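Local coordinates for protein probable sugar kinase (Clostridium perfringens, PDB 3KZH) that probably phosphorylates a sugar or a related small molecule, as a pfkB-family carbohydrate kinase of the ribokinase clan, and is seen here with beta-D-glucopyranose bound, at residues S15-F20 and V37-G42; A25-Y30 and L100-E105; A49-R54 and E292-D297; S63-D68 and G94-Y99. All coordinates share one frame; numbering follows the deposited sequence.

Contact 1. Residues S15-F20 and V37-G42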
loop_
_atom_site.group_PDB
_atom_site.type_symbol
_atom_site.label_atom_id
_atom_site.label_comp_id
_atom_site.label_asym_id
_atom_site.label_seq_id
_atom_site.Cartn_x
_atom_site.Cartn_y
_atom_site.Cartn_z
ATOM N N SER A 15 -0.025 -11.292 -9.690
ATOM C CA SER A 15 -0.192 -10.768 -8.329
ATOM C C SER A 15 -0.767 -9.373 -8.516
ATOM O O SER A 15 -0.153 -8.529 -9.169
ATOM C CB SER A 15 1.136 -10.614 -7.583
ATOM O OG SER A 15 1.680 -11.844 -7.192
ATOM N N VAL A 16 -1.944 -9.134 -7.944
ATOM C CA VAL A 16 -2.599 -7.837 -8.048
ATOM C C VAL A 16 -2.868 -7.255 -6.665
ATOM O O VAL A 16 -3.256 -7.982 -5.751
ATOM C CB VAL A 16 -3.976 -7.938 -8.791
ATOM C CG1 VAL A 16 -4.558 -6.533 -9.058
ATOM C CG2 VAL A 16 -3.862 -8.729 -10.096
ATOM N N VAL A 17 -2.647 -5.948 -6.518
ATOM C CA VAL A 17 -2.958 -5.249 -5.272
ATOM C C VAL A 17 -4.224 -4.432 -5.568
ATOM O O VAL A 17 -4.209 -3.585 -6.450
ATOM C CB VAL A 17 -1.818 -4.286 -4.797
ATOM C CG1 VAL A 17 -2.252 -3.515 -3.541
ATOM C CG2 VAL A 17 -0.553 -5.059 -4.473
ATOM N N ASP A 18 -5.319 -4.732 -4.875
ATOM C CA ASP A 18 -6.583 -4.004 -5.037
ATOM C C ASP A 18 -6.699 -2.876 -4.001
ATOM O O ASP A 18 -6.446 -3.088 -2.817
ATOM C CB ASP A 18 -7.776 -4.946 -4.877
ATOM C CG ASP A 18 -7.957 -5.891 -6.054
ATOM O OD1 ASP A 18 -7.814 -5.460 -7.213
ATOM O OD2 ASP A 18 -8.285 -7.070 -5.815
ATOM N N VAL A 19 -7.001 -1.664 -4.470
ATOM C CA VAL A 19 -7.175 -0.486 -3.600
ATOM C C VAL A 19 -8.593 0.046 -3.846
ATOM O O VAL A 19 -8.879 0.635 -4.888
ATOM C CB VAL A 19 -6.109 0.627 -3.875
ATOM C CG1 VAL A 19 -6.178 1.703 -2.791
ATOM C CG2 VAL A 19 -4.691 0.045 -3.918
ATOM N N PHE A 20 -9.475 -0.200 -2.886
ATOM C CA PHE A 20 -10.877 0.191 -2.980
ATOM C C PHE A 20 -11.288 1.322 -2.041
ATOM O O PHE A 20 -11.019 1.270 -0.841
ATOM C CB PHE A 20 -11.781 -1.014 -2.696
ATOM C CG PHE A 20 -11.805 -2.052 -3.784
ATOM C CD1 PHE A 20 -12.341 -1.757 -5.051
ATOM C CD2 PHE A 20 -11.355 -3.365 -3.522
ATOM C CE1 PHE A 20 -12.439 -2.759 -6.063
ATOM C CE2 PHE A 20 -11.445 -4.384 -4.522
ATOM C CZ PHE A 20 -11.990 -4.075 -5.797
ATOM N N VAL A 37 -10.882 3.416 2.836
ATOM C CA VAL A 37 -9.946 2.771 1.923
ATOM C C VAL A 37 -9.600 1.358 2.402
ATOM O O VAL A 37 -9.211 1.157 3.557
ATOM C CB VAL A 37 -8.656 3.597 1.752
ATOM C CG1 VAL A 37 -7.700 2.929 0.749
ATOM C CG2 VAL A 37 -9.002 4.977 1.288
ATOM N N LYS A 38 -9.741 0.399 1.492
ATOM C CA LYS A 38 -9.459 -1.004 1.766
ATOM C C LYS A 38 -8.386 -1.479 0.781
ATOM O O LYS A 38 -8.514 -1.298 -0.428
ATOM C CB LYS A 38 -10.750 -1.827 1.601
ATOM C CG LYS A 38 -10.930 -3.006 2.549
ATOM C CD LYS A 38 -10.208 -4.272 2.083
ATOM C CE LYS A 38 -10.087 -5.291 3.214
ATOM N NZ LYS A 38 -9.103 -6.372 2.905
ATOM N N ILE A 39 -7.305 -2.031 1.326
ATOM C CA ILE A 39 -6.206 -2.564 0.519
ATOM C C ILE A 39 -6.193 -4.087 0.685
ATOM O O ILE A 39 -6.183 -4.598 1.807
ATOM C CB ILE A 39 -4.810 -1.990 0.928
ATOM C CG1 ILE A 39 -4.831 -0.461 1.002
ATOM C CG2 ILE A 39 -3.750 -2.388 -0.095
ATOM C CD1 ILE A 39 -5.187 0.089 2.380
ATOM N N SER A 40 -6.234 -4.802 -0.435
ATOM C CA SER A 40 -6.213 -6.264 -0.414
ATOM C C SER A 40 -5.378 -6.838 -1.548
ATOM O O SER A 40 -5.220 -6.211 -2.591
ATOM C CB SER A 40 -7.633 -6.836 -0.466
ATOM O OG SER A 40 -8.304 -6.452 -1.653
ATOM N N PHE A 41 -4.852 -8.038 -1.326
ATOM C CA PHE A 41 -4.042 -8.734 -2.318
ATOM C C PHE A 41 -4.877 -9.745 -3.096
ATOM O O PHE A 41 -5.622 -10.538 -2.512
ATOM C CB PHE A 41 -2.859 -9.431 -1.649
ATOM C CG PHE A 41 -1.959 -8.512 -0.875
ATOM C CD1 PHE A 41 -1.464 -7.323 -1.449
ATOM C CD2 PHE A 41 -1.565 -8.851 0.428
ATOM C CE1 PHE A 41 -0.585 -6.480 -0.738
ATOM C CE2 PHE A 41 -0.685 -8.011 1.153
ATOM C CZ PHE A 41 -0.192 -6.829 0.565
ATOM N N GLY A 42 -4.737 -9.708 -4.417
ATOM C CA GLY A 42 -5.497 -10.584 -5.288
ATOM C C GLY A 42 -4.679 -11.255 -6.366
ATOM O O GLY A 42 -3.445 -11.241 -6.330
#
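Phe41 turns the rim of its ring to Val17: CG2 of Val17 sits in the ring plane, 3.9 Å from Phe41 CD1 and about as near to CE1. The ring also meets that of His77, on helix 69-81, with the planes some 50° apart. Val17 places one methyl on each neighbour, because CG1, anti to the backbone N (chi1 176°), packs on Ile39 CG2 at 3.9 Å while CG2 goes to Phe41. Val19 CG1 and Val37 CG1 extend this apolar face, 4.0 Å apart. On the other face CB of Asp18 rests 3.6 Å from Ser40 OG, and Phe20 leans over strand 98-103, against Tyr99, Ala101 and Leu103. Between the faces run six backbone hydrogen bonds, two each for the pairs Val16 with Gly42, Asp18 with Ser40 and Phe20 with Lys38. The strands are antiparallel arms of one beta hairpin. Leu100 of the second subunit packs on Val19 and Val37, so the chemistry divides: the paired backbone groups are satisfied between the strands, Val37 N reaches Asp115 OD2 of the second subunit, and the valine face serves both helix 69-81 and the dimer.

Contact 2. Residues A25-Y30 and L100-E105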
loop_
_atom_site.group_PDB
_atom_site.type_symbol
_atom_site.label_atom_id
_atom_site.label_comp_id
_atom_site.label_asym_id
_atom_site.label_seq_id
_atom_site.Cartn_x
_atom_site.Cartn_y
_atom_site.Cartn_z
ATOM N N ALA A 25 -20.501 8.909 2.272
ATOM C CA ALA A 25 -21.349 10.072 2.034
ATOM C C ALA A 25 -21.725 10.005 0.563
ATOM O O ALA A 25 -21.067 9.286 -0.205
ATOM C CB ALA A 25 -20.606 11.358 2.305
ATOM N N SER A 26 -22.753 10.768 0.174
ATOM C CA SER A 26 -23.231 10.819 -1.212
ATOM C C SER A 26 -22.139 11.200 -2.204
ATOM O O SER A 26 -21.503 12.245 -2.062
ATOM C CB SER A 26 -24.417 11.779 -1.352
ATOM O OG SER A 26 -25.586 11.241 -0.755
ATOM N N TYR A 27 -21.893 10.307 -3.165
ATOM C CA TYR A 27 -20.872 10.518 -4.195
ATOM C C TYR A 27 -21.290 11.571 -5.225
ATOM O O TYR A 27 -22.457 11.665 -5.614
ATOM C CB TYR A 27 -20.505 9.190 -4.895
ATOM C CG TYR A 27 -19.467 9.330 -5.998
ATOM C CD1 TYR A 27 -18.110 9.533 -5.683
ATOM C CD2 TYR A 27 -19.854 9.385 -7.361
ATOM C CE1 TYR A 27 -17.152 9.801 -6.695
ATOM C CE2 TYR A 27 -18.912 9.660 -8.380
ATOM C CZ TYR A 27 -17.565 9.864 -8.038
ATOM O OH TYR A 27 -16.639 10.123 -9.019
ATOM N N ARG A 28 -20.302 12.366 -5.624
ATOM C CA ARG A 28 -20.430 13.424 -6.615
ATOM C C ARG A 28 -19.084 13.412 -7.336
ATOM O O ARG A 28 -18.045 13.225 -6.691
ATOM C CB ARG A 28 -20.611 14.818 -5.969
ATOM C CG ARG A 28 -21.941 15.098 -5.259
ATOM C CD ARG A 28 -22.208 16.604 -5.098
ATOM N NE ARG A 28 -21.147 17.329 -4.388
ATOM C CZ ARG A 28 -21.083 17.490 -3.065
ATOM N NH1 ARG A 28 -22.018 16.975 -2.275
ATOM N NH2 ARG A 28 -20.078 18.172 -2.531
ATOM N N PRO A 29 -19.077 13.543 -8.681
ATOM C CA PRO A 29 -17.806 13.551 -9.419
ATOM C C PRO A 29 -17.078 14.889 -9.214
ATOM O O PRO A 29 -17.693 15.861 -8.765
ATOM C CB PRO A 29 -18.253 13.372 -10.873
ATOM C CG PRO A 29 -19.567 12.658 -10.758
ATOM C CD PRO A 29 -20.209 13.386 -9.615
ATOM N N TYR A 30 -15.782 14.937 -9.550
ATOM C CA TYR A 30 -14.906 16.133 -9.417
ATOM C C TYR A 30 -14.822 16.666 -7.971
ATOM O O TYR A 30 -14.204 17.705 -7.710
ATOM C CB TYR A 30 -15.322 17.280 -10.387
ATOM C CG TYR A 30 -15.643 16.855 -11.812
ATOM C CD1 TYR A 30 -14.621 16.634 -12.758
ATOM C CD2 TYR A 30 -16.976 16.598 -12.204
ATOM C CE1 TYR A 30 -14.923 16.152 -14.071
ATOM C CE2 TYR A 30 -17.290 16.110 -13.501
ATOM C CZ TYR A 30 -16.259 15.887 -14.424
ATOM O OH TYR A 30 -16.558 15.374 -15.664
ATOM N N LEU A 100 -7.194 0.293 -8.829
ATOM C CA LEU A 100 -7.689 1.365 -7.971
ATOM C C LEU A 100 -9.134 1.689 -8.353
ATOM O O LEU A 100 -9.386 2.134 -9.461
ATOM C CB LEU A 100 -6.785 2.599 -8.113
ATOM C CG LEU A 100 -7.143 3.957 -7.491
ATOM C CD1 LEU A 100 -7.342 3.859 -5.980
ATOM C CD2 LEU A 100 -6.036 4.936 -7.813
ATOM N N ALA A 101 -10.070 1.455 -7.436
ATOM C CA ALA A 101 -11.481 1.729 -7.700
ATOM C C ALA A 101 -12.205 2.481 -6.611
ATOM O O ALA A 101 -12.021 2.214 -5.428
ATOM C CB ALA A 101 -12.230 0.450 -8.001
ATOM N N ILE A 102 -13.055 3.415 -7.032
ATOM C CA ILE A 102 -13.862 4.211 -6.114
ATOM C C ILE A 102 -15.327 3.795 -6.273
ATOM O O ILE A 102 -15.869 3.801 -7.380
ATOM C CB ILE A 102 -13.634 5.745 -6.332
ATOM C CG1 ILE A 102 -12.243 6.117 -5.801
ATOM C CG2 ILE A 102 -14.722 6.578 -5.633
ATOM C CD1 ILE A 102 -11.752 7.474 -6.168
ATOM N N LEU A 103 -15.920 3.365 -5.161
ATOM C CA LEU A 103 -17.314 2.931 -5.113
ATOM C C LEU A 103 -18.190 3.990 -4.445
ATOM O O LEU A 103 -17.707 4.756 -3.601
ATOM C CB LEU A 103 -17.462 1.602 -4.348
ATOM C CG LEU A 103 -16.648 0.324 -4.614
ATOM C CD1 LEU A 103 -16.492 0.039 -6.089
ATOM C CD2 LEU A 103 -15.282 0.442 -3.976
ATOM N N ASP A 104 -19.471 4.034 -4.828
ATOM C CA ASP A 104 -20.411 4.987 -4.244
ATOM C C ASP A 104 -21.061 4.445 -2.969
ATOM O O ASP A 104 -20.685 3.371 -2.499
ATOM C CB ASP A 104 -21.449 5.501 -5.277
ATOM C CG ASP A 104 -22.353 4.409 -5.872
ATOM O OD1 ASP A 104 -23.044 4.726 -6.863
ATOM O OD2 ASP A 104 -22.409 3.269 -5.370
ATOM N N GLU A 105 -22.017 5.198 -2.422
ATOM C CA GLU A 105 -22.754 4.847 -1.200
ATOM C C GLU A 105 -23.563 3.544 -1.299
ATOM O O GLU A 105 -23.898 2.928 -0.281
ATOM C CB GLU A 105 -23.682 6.009 -0.794
ATOM C CG GLU A 105 -24.760 6.414 -1.837
ATOM C CD GLU A 105 -24.317 7.499 -2.823
ATOM O OE1 GLU A 105 -23.108 7.607 -3.140
ATOM O OE2 GLU A 105 -25.198 8.260 -3.286
#
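Tyr27 holds CG anti to its backbone N (chi1 179°), on a CA-CB bond that points to the 100-105 segment, and Glu105 sets CG between its own N and carbonyl carbon (chi1 60°) before bending sharply at chi2. With the glutamate chain folded in this way, its carboxylate lies against the backbone of the 25-30 loop. Glu105 OE1 accepts the N-H of Tyr27 N at 3.0 Å, in a bond that is nearly straight at hydrogen (168°) although the nitrogen stands above the carboxylate plane. The same Glu105 OE1 is 3.5 Å from Tyr27 CB. The other oxygen, Glu105 OE2, lies 3.9 Å from Ser26 OG. Beyond this bond the contact turns apolar: CB of Tyr27 meets CB of Asp104 at 3.8 Å, and farther out CE1 of the Tyr27 ring approaches Ile102 CG2 at 4.2 Å, the two side chains crossing at about a right angle. Asp104 directs its carboxylate elsewhere, with OD2 accepting the N-H of Glu108 in the turn that follows. The phenol oxygen of Tyr27 is hydrogen-bonded to Ser111 OG of the second subunit. The contact thus lays the loop linking strands 16-23 and 32-42 over the end of strand 98-103, with Val110 of strand 109-115 touching both Tyr27 and Asp104, at the outer end of the four-stranded sheet and on the dimer interface.

Contact 3. Residues A49-R54 and E292-D297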
loop_
_atom_site.group_PDB
_atom_site.type_symbol
_atom_site.label_atom_id
_atom_site.label_comp_id
_atom_site.label_asym_id
_atom_site.label_seq_id
_atom_site.Cartn_x
_atom_site.Cartn_y
_atom_site.Cartn_z
ATOM N N ALA A 49 -1.257 -19.743 -4.097
ATOM C CA ALA A 49 0.031 -19.801 -3.408
ATOM C C ALA A 49 -0.074 -19.488 -1.913
ATOM O O ALA A 49 0.574 -20.159 -1.104
ATOM C CB ALA A 49 1.009 -18.869 -4.064
ATOM N N GLU A 50 -0.928 -18.519 -1.553
ATOM C CA GLU A 50 -1.145 -18.151 -0.141
ATOM C C GLU A 50 -1.814 -19.303 0.612
ATOM O O GLU A 50 -1.287 -19.742 1.640
ATOM C CB GLU A 50 -1.969 -16.850 0.044
ATOM C CG GLU A 50 -1.840 -16.305 1.485
ATOM C CD GLU A 50 -2.776 -15.164 1.890
ATOM O OE1 GLU A 50 -3.129 -14.301 1.065
ATOM O OE2 GLU A 50 -3.134 -15.112 3.087
ATOM N N ASN A 51 -2.911 -19.825 0.051
ATOM C CA ASN A 51 -3.676 -20.944 0.631
ATOM C C ASN A 51 -2.808 -22.204 0.840
ATOM O O ASN A 51 -2.971 -22.919 1.829
ATOM C CB ASN A 51 -4.869 -21.320 -0.264
ATOM C CG ASN A 51 -5.970 -20.282 -0.277
ATOM O OD1 ASN A 51 -6.194 -19.599 -1.286
ATOM N ND2 ASN A 51 -6.710 -20.205 0.817
HETATM N N MSE A 52 -1.855 -22.409 -0.080
HETATM C CA MSE A 52 -0.902 -23.530 -0.080
HETATM C C MSE A 52 0.128 -23.407 1.051
HETATM O O MSE A 52 0.362 -24.355 1.801
HETATM C CB MSE A 52 -0.161 -23.610 -1.425
HETATM C CG MSE A 52 -0.792 -24.523 -2.449
HETATM SE SE MSE A 52 0.245 -24.759 -4.052
HETATM C CE MSE A 52 -1.158 -25.577 -5.165
ATOM N N ALA A 53 0.733 -22.228 1.158
ATOM C CA ALA A 53 1.733 -21.918 2.180
ATOM C C ALA A 53 1.084 -21.944 3.569
ATOM O O ALA A 53 1.706 -22.384 4.546
ATOM C CB ALA A 53 2.344 -20.559 1.901
ATOM N N ARG A 54 -0.193 -21.546 3.621
ATOM C CA ARG A 54 -0.976 -21.532 4.860
ATOM C C ARG A 54 -1.211 -22.922 5.445
ATOM O O ARG A 54 -1.285 -23.069 6.654
ATOM C CB ARG A 54 -2.322 -20.821 4.652
ATOM C CG ARG A 54 -2.244 -19.312 4.869
ATOM C CD ARG A 54 -3.556 -18.606 4.566
ATOM N NE ARG A 54 -3.522 -17.202 4.973
ATOM C CZ ARG A 54 -3.871 -16.753 6.181
ATOM N NH1 ARG A 54 -4.293 -17.590 7.115
ATOM N NH2 ARG A 54 -3.760 -15.469 6.470
ATOM N N GLU A 292 -14.189 -12.397 2.970
ATOM C CA GLU A 292 -12.927 -12.171 2.282
ATOM C C GLU A 292 -12.533 -13.378 1.431
ATOM O O GLU A 292 -12.986 -14.500 1.671
ATOM C CB GLU A 292 -11.811 -11.823 3.279
ATOM C CG GLU A 292 -12.023 -10.525 4.076
ATOM C CD GLU A 292 -12.114 -9.272 3.207
ATOM O OE1 GLU A 292 -11.198 -9.030 2.391
ATOM O OE2 GLU A 292 -13.101 -8.522 3.347
ATOM N N THR A 293 -11.677 -13.117 0.444
ATOM C CA THR A 293 -11.171 -14.118 -0.495
ATOM C C THR A 293 -10.309 -15.208 0.145
ATOM O O THR A 293 -10.137 -16.274 -0.435
ATOM C CB THR A 293 -10.389 -13.446 -1.646
ATOM O OG1 THR A 293 -9.447 -12.507 -1.106
ATOM C CG2 THR A 293 -11.339 -12.716 -2.587
ATOM N N ILE A 294 -9.714 -14.899 1.299
ATOM C CA ILE A 294 -8.880 -15.835 2.069
ATOM C C ILE A 294 -9.268 -15.666 3.542
ATOM O O ILE A 294 -9.344 -14.540 4.035
ATOM C CB ILE A 294 -7.328 -15.561 1.898
ATOM C CG1 ILE A 294 -6.847 -16.016 0.516
ATOM C CG2 ILE A 294 -6.495 -16.356 2.923
ATOM C CD1 ILE A 294 -5.997 -15.011 -0.191
ATOM N N HIS A 295 -9.524 -16.783 4.226
ATOM C CA HIS A 295 -9.876 -16.760 5.646
ATOM C C HIS A 295 -8.589 -16.480 6.433
ATOM O O HIS A 295 -7.616 -17.234 6.319
ATOM C CB HIS A 295 -10.493 -18.088 6.096
ATOM C CG HIS A 295 -11.247 -18.001 7.392
ATOM N ND1 HIS A 295 -10.701 -17.464 8.539
ATOM C CD2 HIS A 295 -12.507 -18.368 7.712
ATOM C CE1 HIS A 295 -11.598 -17.503 9.509
ATOM N NE2 HIS A 295 -12.702 -18.047 9.037
ATOM N N PRO A 296 -8.570 -15.387 7.236
ATOM C CA PRO A 296 -7.418 -14.974 8.050
ATOM C C PRO A 296 -6.853 -16.021 9.005
ATOM O O PRO A 296 -5.652 -16.030 9.266
ATOM C CB PRO A 296 -7.968 -13.781 8.834
ATOM C CG PRO A 296 -8.970 -13.206 7.917
ATOM C CD PRO A 296 -9.683 -14.437 7.442
ATOM N N ASP A 297 -7.711 -16.913 9.493
ATOM C CA ASP A 297 -7.281 -17.932 10.443
ATOM C C ASP A 297 -6.919 -19.269 9.850
ATOM O O ASP A 297 -6.450 -20.148 10.575
ATOM C CB ASP A 297 -8.331 -18.142 11.539
ATOM C CG ASP A 297 -8.617 -16.883 12.326
ATOM O OD1 ASP A 297 -7.725 -16.007 12.433
ATOM O OD2 ASP A 297 -9.757 -16.764 12.825
#
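Ile294 fills the tight part of this contact, its branches spread over the side chains of one helical turn. Ile294 CD1 comes to 3.2 Å from Glu50 OE1, while Ile294 CG2, anti to the backbone N, lies 3.6 Å from Glu50 OE2 and 3.7 Å from Arg54 NE. Those last two polar atoms are themselves joined: Arg54 NE gives a straight hydrogen bond of 2.8 Å to Glu50 OE2, part of a salt bridge, meeting the oxygen on its anti side. Glu50 OE1 has a second cationic partner in Arg46, so the buried carboxylate probably stays ionised. Toward Pro296 and Asp297 the packing thins and the residues are exposed. Here Arg54 NH1 donates to Pro296 O at 3.0 Å, from well above that carbonyl's plane, and NH2 adds a weak bond to the same oxygen. His295 O lies over one face of the guanidinium, 3.4 Å from Arg54 NH1 without a hydrogen bond. Met298 O also takes NH1, so two loop carbonyls, those of Pro296 and Met298, accept from it. An i to i+4 Glu50-Arg54 salt bridge on helix 44-54 thus packs on, and bonds to, the loop before helix 300-308 in the pfkB kinase fold.

Contact 4. Residues S63-D68 and G94-Y99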
loop_
_atom_site.group_PDB
_atom_site.type_symbol
_atom_site.label_atom_id
_atom_site.label_comp_id
_atom_site.label_asym_id
_atom_site.label_seq_id
_atom_site.Cartn_x
_atom_site.Cartn_y
_atom_site.Cartn_z
ATOM N N SER A 63 6.025 -14.835 -9.860
ATOM C CA SER A 63 5.106 -13.832 -10.350
ATOM C C SER A 63 5.813 -12.711 -11.080
ATOM O O SER A 63 6.967 -12.856 -11.503
ATOM C CB SER A 63 4.296 -13.282 -9.174
ATOM O OG SER A 63 3.109 -12.626 -9.603
ATOM N N ILE A 64 5.076 -11.619 -11.276
ATOM C CA ILE A 64 5.556 -10.412 -11.934
ATOM C C ILE A 64 5.306 -9.228 -10.988
ATOM O O ILE A 64 4.166 -8.831 -10.758
ATOM C CB ILE A 64 4.815 -10.174 -13.277
ATOM C CG1 ILE A 64 5.142 -11.291 -14.282
ATOM C CG2 ILE A 64 5.159 -8.809 -13.825
ATOM C CD1 ILE A 64 4.271 -11.303 -15.525
ATOM N N LEU A 65 6.382 -8.696 -10.418
ATOM C CA LEU A 65 6.287 -7.548 -9.527
ATOM C C LEU A 65 6.802 -6.292 -10.225
ATOM O O LEU A 65 7.282 -6.360 -11.366
ATOM C CB LEU A 65 7.047 -7.798 -8.228
ATOM C CG LEU A 65 6.514 -8.876 -7.292
ATOM C CD1 LEU A 65 7.508 -9.073 -6.194
ATOM C CD2 LEU A 65 5.150 -8.514 -6.739
ATOM N N GLY A 66 6.735 -5.160 -9.527
ATOM C CA GLY A 66 7.162 -3.921 -10.138
ATOM C C GLY A 66 8.169 -3.013 -9.488
ATOM O O GLY A 66 8.286 -1.883 -9.950
ATOM N N ASN A 67 8.860 -3.452 -8.428
ATOM C CA ASN A 67 9.901 -2.644 -7.741
ATOM C C ASN A 67 9.364 -1.451 -6.908
ATOM O O ASN A 67 10.079 -0.889 -6.070
ATOM C CB ASN A 67 10.985 -2.215 -8.774
ATOM C CG ASN A 67 12.106 -1.383 -8.185
ATOM O OD1 ASN A 67 12.792 -1.807 -7.255
ATOM N ND2 ASN A 67 12.300 -0.187 -8.736
ATOM N N ASP A 68 8.087 -1.129 -7.088
ATOM C CA ASP A 68 7.427 -0.035 -6.380
ATOM C C ASP A 68 7.006 -0.416 -4.950
ATOM O O ASP A 68 7.394 -1.475 -4.450
ATOM C CB ASP A 68 6.221 0.453 -7.204
ATOM C CG ASP A 68 5.316 -0.685 -7.669
ATOM O OD1 ASP A 68 5.466 -1.818 -7.177
ATOM O OD2 ASP A 68 4.442 -0.441 -8.520
ATOM N N GLY A 94 8.956 -0.193 -13.439
ATOM C CA GLY A 94 7.622 -0.676 -13.765
ATOM C C GLY A 94 6.665 -0.625 -12.591
ATOM O O GLY A 94 7.021 -0.157 -11.505
ATOM N N SER A 95 5.443 -1.093 -12.809
ATOM C CA SER A 95 4.435 -1.084 -11.758
ATOM C C SER A 95 3.881 -2.463 -11.461
ATOM O O SER A 95 3.658 -3.253 -12.377
ATOM C CB SER A 95 3.284 -0.150 -12.130
ATOM O OG SER A 95 2.624 -0.605 -13.300
ATOM N N THR A 96 3.683 -2.744 -10.170
ATOM C CA THR A 96 3.091 -4.002 -9.713
ATOM C C THR A 96 1.608 -3.859 -10.073
ATOM O O THR A 96 1.038 -2.790 -9.851
ATOM C CB THR A 96 3.228 -4.158 -8.179
ATOM O OG1 THR A 96 4.611 -4.133 -7.822
ATOM C CG2 THR A 96 2.623 -5.475 -7.676
ATOM N N PRO A 97 1.000 -4.883 -10.722
ATOM C CA PRO A 97 -0.420 -4.836 -11.104
ATOM C C PRO A 97 -1.315 -4.347 -9.964
ATOM O O PRO A 97 -1.263 -4.864 -8.846
ATOM C CB PRO A 97 -0.703 -6.275 -11.496
ATOM C CG PRO A 97 0.549 -6.652 -12.149
ATOM C CD PRO A 97 1.615 -6.121 -11.242
ATOM N N THR A 98 -2.009 -3.245 -10.232
ATOM C CA THR A 98 -2.876 -2.604 -9.252
ATOM C C THR A 98 -4.200 -2.184 -9.860
ATOM O O THR A 98 -4.259 -1.746 -11.006
ATOM C CB THR A 98 -2.172 -1.353 -8.640
ATOM O OG1 THR A 98 -0.889 -1.734 -8.129
ATOM C CG2 THR A 98 -2.996 -0.724 -7.496
ATOM N N TYR A 99 -5.257 -2.351 -9.080
ATOM C CA TYR A 99 -6.591 -1.954 -9.495
ATOM C C TYR A 99 -7.128 -0.979 -8.444
ATOM O O TYR A 99 -7.422 -1.368 -7.312
ATOM C CB TYR A 99 -7.506 -3.174 -9.655
ATOM C CG TYR A 99 -8.900 -2.849 -10.146
ATOM C CD1 TYR A 99 -9.116 -2.378 -11.459
ATOM C CD2 TYR A 99 -10.015 -2.999 -9.294
ATOM C CE1 TYR A 99 -10.432 -2.057 -11.917
ATOM C CE2 TYR A 99 -11.327 -2.684 -9.734
ATOM C CZ TYR A 99 -11.523 -2.215 -11.044
ATOM O OH TYR A 99 -12.797 -1.910 -11.468
HETATM O O HOH W 1 1.785 -0.072 -8.430
#
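Thr96 OG1 is held by two groups of the 63-68 segment: it donates to Asp68 OD1 at 2.6 Å, on the syn lone pair of that oxygen, and receives a weak hydrogen bond from Gly66 N at 2.9 Å. The N-H of Thr96 N goes to the second carboxylate oxygen, Asp68 OD2, also at 2.9 Å and straight at hydrogen (166°). Asp68 therefore spans the backbone and side chain of one residue, which fixes its carboxylate in rotation. A chi1 of 49° places the carboxyl carbon, CG, whose two oxygens make these bonds, between the backbone N and carbonyl carbon of Asp68. A water donates to Asp68 OD2 at 2.7 Å and to Thr96 O, carrying the network on toward Thr98, whose hydroxyl donates to the same carbonyl. Leu65 CD2 and Thr96 CG2 form an apolar contact, side by side and 4.1 Å apart. Gly66 approaches the backbone of 95-96 closely, its CA 3.8 Å from Ser95 C. Leu65 packs on Ile74 and Val75 of helix 69-81. Asp68 is the N-cap of that helix, with OD1 also weakly bonded to Gly71 N: an aspartate-capped helix start tied to the entry into strand 98-103.

From the N terminus, contact 1 closes first, pairing strands 16-23 and 32-42 into a hairpin. Contact 2 starts in that hairpin's connecting loop and reaches on to residue 105, so contacts 1 and 2 cross; they meet where strand 98-103 lies alongside strand 16-23. Helix 44-54 follows, and contact 3 closes the longest loop, to residues 292-297; a long, weak ion pair of Lys38 and Glu292 joins contacts 1 and 3. Contact 4 nests inside the loops of both contacts 2 and 3. Contact 1 thus pairs two strands of the four-stranded sheet, contacts 4 and 2 sit at the start and end of strand 98-103, and all three touch the second subunit, while contact 3 ties helix 44-54 to the C-terminal part.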